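Local atomic coordinates of post-proline cleaving enzyme (Rickettsia typhi, PDB entry 4HVT), a protein that probably acts as a serine-type oligopeptidase of the prolyl oligopeptidase family, cleaving peptides on the carboxyl side of proline. Residues E34-A39 against F674-D679. Residues are numbered along the deposited sequence; the frame is centred on the assembly and turned at random.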
loop_
_atom_site.group_PDB
_atom_site.type_symbol
_atom_site.label_atom_id
_atom_site.label_comp_id
_atom_site.label_asym_id
_atom_site.label_seq_id
_atom_site.Cartn_x
_atom_site.Cartn_y
_atom_site.Cartn_z
ATOM N N GLU A 34 -4.160 13.504 28.433
ATOM C CA GLU A 34 -3.445 12.533 29.239
ATOM C C GLU A 34 -2.756 11.508 28.360
ATOM O O GLU A 34 -1.620 11.126 28.620
ATOM C CB GLU A 34 -4.376 11.840 30.223
ATOM N N ALA A 35 -3.437 11.084 27.302
ATOM C CA ALA A 35 -2.819 10.179 26.325
ATOM C C ALA A 35 -1.547 10.760 25.701
ATOM O O ALA A 35 -0.523 10.073 25.645
ATOM C CB ALA A 35 -3.817 9.799 25.241
ATOM N N LEU A 36 -1.624 11.975 25.162
ATOM C CA LEU A 36 -0.458 12.584 24.477
ATOM C C LEU A 36 0.760 12.763 25.379
ATOM O O LEU A 36 1.895 12.494 24.965
ATOM C CB LEU A 36 -0.814 13.929 23.846
ATOM C CG LEU A 36 -1.929 13.862 22.812
ATOM C CD1 LEU A 36 -2.359 15.272 22.424
ATOM C CD2 LEU A 36 -1.499 13.051 21.596
ATOM N N GLU A 37 0.525 13.194 26.612
ATOM C CA GLU A 37 1.585 13.332 27.583
ATOM C C GLU A 37 2.209 11.965 27.942
ATOM O O GLU A 37 3.423 11.822 27.936
ATOM C CB GLU A 37 1.089 14.041 28.845
ATOM N N TRP A 38 1.352 10.981 28.206
ATOM C CA TRP A 38 1.753 9.621 28.536
ATOM C C TRP A 38 2.629 9.106 27.396
ATOM O O TRP A 38 3.726 8.621 27.617
ATOM C CB TRP A 38 0.488 8.745 28.743
ATOM C CG TRP A 38 0.767 7.275 29.048
ATOM C CD1 TRP A 38 0.890 6.724 30.254
ATOM C CD2 TRP A 38 0.891 6.203 28.103
ATOM N NE1 TRP A 38 1.106 5.371 30.165
ATOM C CE2 TRP A 38 1.133 5.027 28.839
ATOM C CE3 TRP A 38 0.834 6.131 26.711
ATOM C CZ2 TRP A 38 1.314 3.783 28.238
ATOM C CZ3 TRP A 38 1.010 4.905 26.117
ATOM C CH2 TRP A 38 1.260 3.741 26.879
ATOM N N ALA A 39 2.115 9.241 26.175
ATOM C CA ALA A 39 2.820 8.784 25.003
ATOM C C ALA A 39 4.151 9.502 24.767
ATOM O O ALA A 39 5.123 8.827 24.442
ATOM C CB ALA A 39 1.915 8.883 23.772
ATOM N N PHE A 674 8.652 1.987 22.857
ATOM C CA PHE A 674 7.429 2.581 22.341
ATOM C C PHE A 674 7.742 3.912 21.693
ATOM O O PHE A 674 8.419 4.735 22.305
ATOM C CB PHE A 674 6.464 2.746 23.506
ATOM C CG PHE A 674 5.175 3.417 23.148
ATOM C CD1 PHE A 674 4.143 2.674 22.596
ATOM C CD2 PHE A 674 5.027 4.792 23.286
ATOM C CE1 PHE A 674 2.940 3.279 22.216
ATOM C CE2 PHE A 674 3.821 5.413 22.936
ATOM C CZ PHE A 674 2.781 4.657 22.392
ATOM N N LEU A 675 7.170 4.155 20.500
ATOM C CA LEU A 675 7.382 5.374 19.731
ATOM C C LEU A 675 6.027 5.811 19.171
ATOM O O LEU A 675 5.435 5.119 18.295
ATOM C CB LEU A 675 8.346 5.144 18.565
ATOM C CG LEU A 675 9.800 4.802 18.942
ATOM C CD1 LEU A 675 10.482 4.356 17.703
ATOM C CD2 LEU A 675 10.492 6.021 19.466
ATOM N N GLU A 676 5.572 6.961 19.640
ATOM C CA GLU A 676 4.330 7.533 19.169
ATOM C C GLU A 676 4.662 8.776 18.348
ATOM O O GLU A 676 5.220 9.729 18.872
ATOM C CB GLU A 676 3.358 7.861 20.291
ATOM C CG GLU A 676 2.095 8.539 19.695
ATOM C CD GLU A 676 0.881 8.501 20.540
ATOM O OE1 GLU A 676 0.488 9.603 21.026
ATOM O OE2 GLU A 676 0.350 7.399 20.798
ATOM N N SER A 677 4.356 8.745 17.061
ATOM C CA SER A 677 4.554 9.889 16.181
ATOM C C SER A 677 3.412 10.841 16.122
ATOM O O SER A 677 2.280 10.400 15.978
ATOM C CB SER A 677 4.877 9.468 14.744
ATOM O OG SER A 677 4.713 10.595 13.866
ATOM N N LYS A 678 3.713 12.141 16.201
ATOM C CA LYS A 678 2.706 13.215 16.165
ATOM C C LYS A 678 1.915 13.281 14.902
ATOM O O LYS A 678 0.699 13.543 14.927
ATOM C CB LYS A 678 3.371 14.603 16.360
ATOM N N ASP A 679 2.555 13.017 13.782
ATOM C CA ASP A 679 1.916 13.272 12.475
ATOM C C ASP A 679 2.243 12.326 11.328
ATOM O O ASP A 679 1.885 12.645 10.184
ATOM C CB ASP A 679 2.285 14.680 11.981
ATOM C CG ASP A 679 3.761 14.892 11.919
ATOM O OD1 ASP A 679 4.524 13.919 11.882
ATOM O OD2 ASP A 679 4.203 16.053 11.944
#
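At the outer strand of the alpha/beta-hydrolase sheet, Phe674 and Glu676 meet Trp38 and Ala39 on the first turns of helix 34-51. The axes of helix segment 34-39 and strand segment 674-677 come within 9.6 Å, their N-to-C directions 131° apart. Trp38 and Phe674 form a T-shaped pair: the six-membered ring of the indole turns its edge to the phenyl face, with centroids 5.6 Å apart and planes at 64°. Trp38 CZ3 approaches Phe674 CZ to 4.1 Å. Phe26 adds a second edge-to-face partner for Trp38. Phe674 CE2 lies 4.0 Å from Ala39 CB, and Ala39 O sits in the ring plane at its edge. An N-terminal helix thus packs against a strand more than 600 residues later and completes the hydrolase domain, as in other prolyl oligopeptidases; Ser566, Asp649 and His682 of this domain probably form the catalytic triad. Glu676 has CG anti to the backbone N (chi1 177°) and an extended chain, and its carboxylate ends beside the Ala39 methyl. Ala39 CB is 3.2 Å from Glu676 OE1, a tight contact without a hydrogen bond. Leu36 CD2 borders the same oxygen at 4.0 Å. The acid's main polar partner is Arg658 of helix 655-664, which makes a salt bridge to OE2. The hydroxyl of Thr43, on the same helix as Ala39, hydrogen-bonds Ala39 O and Glu676 N, linking the two backbones.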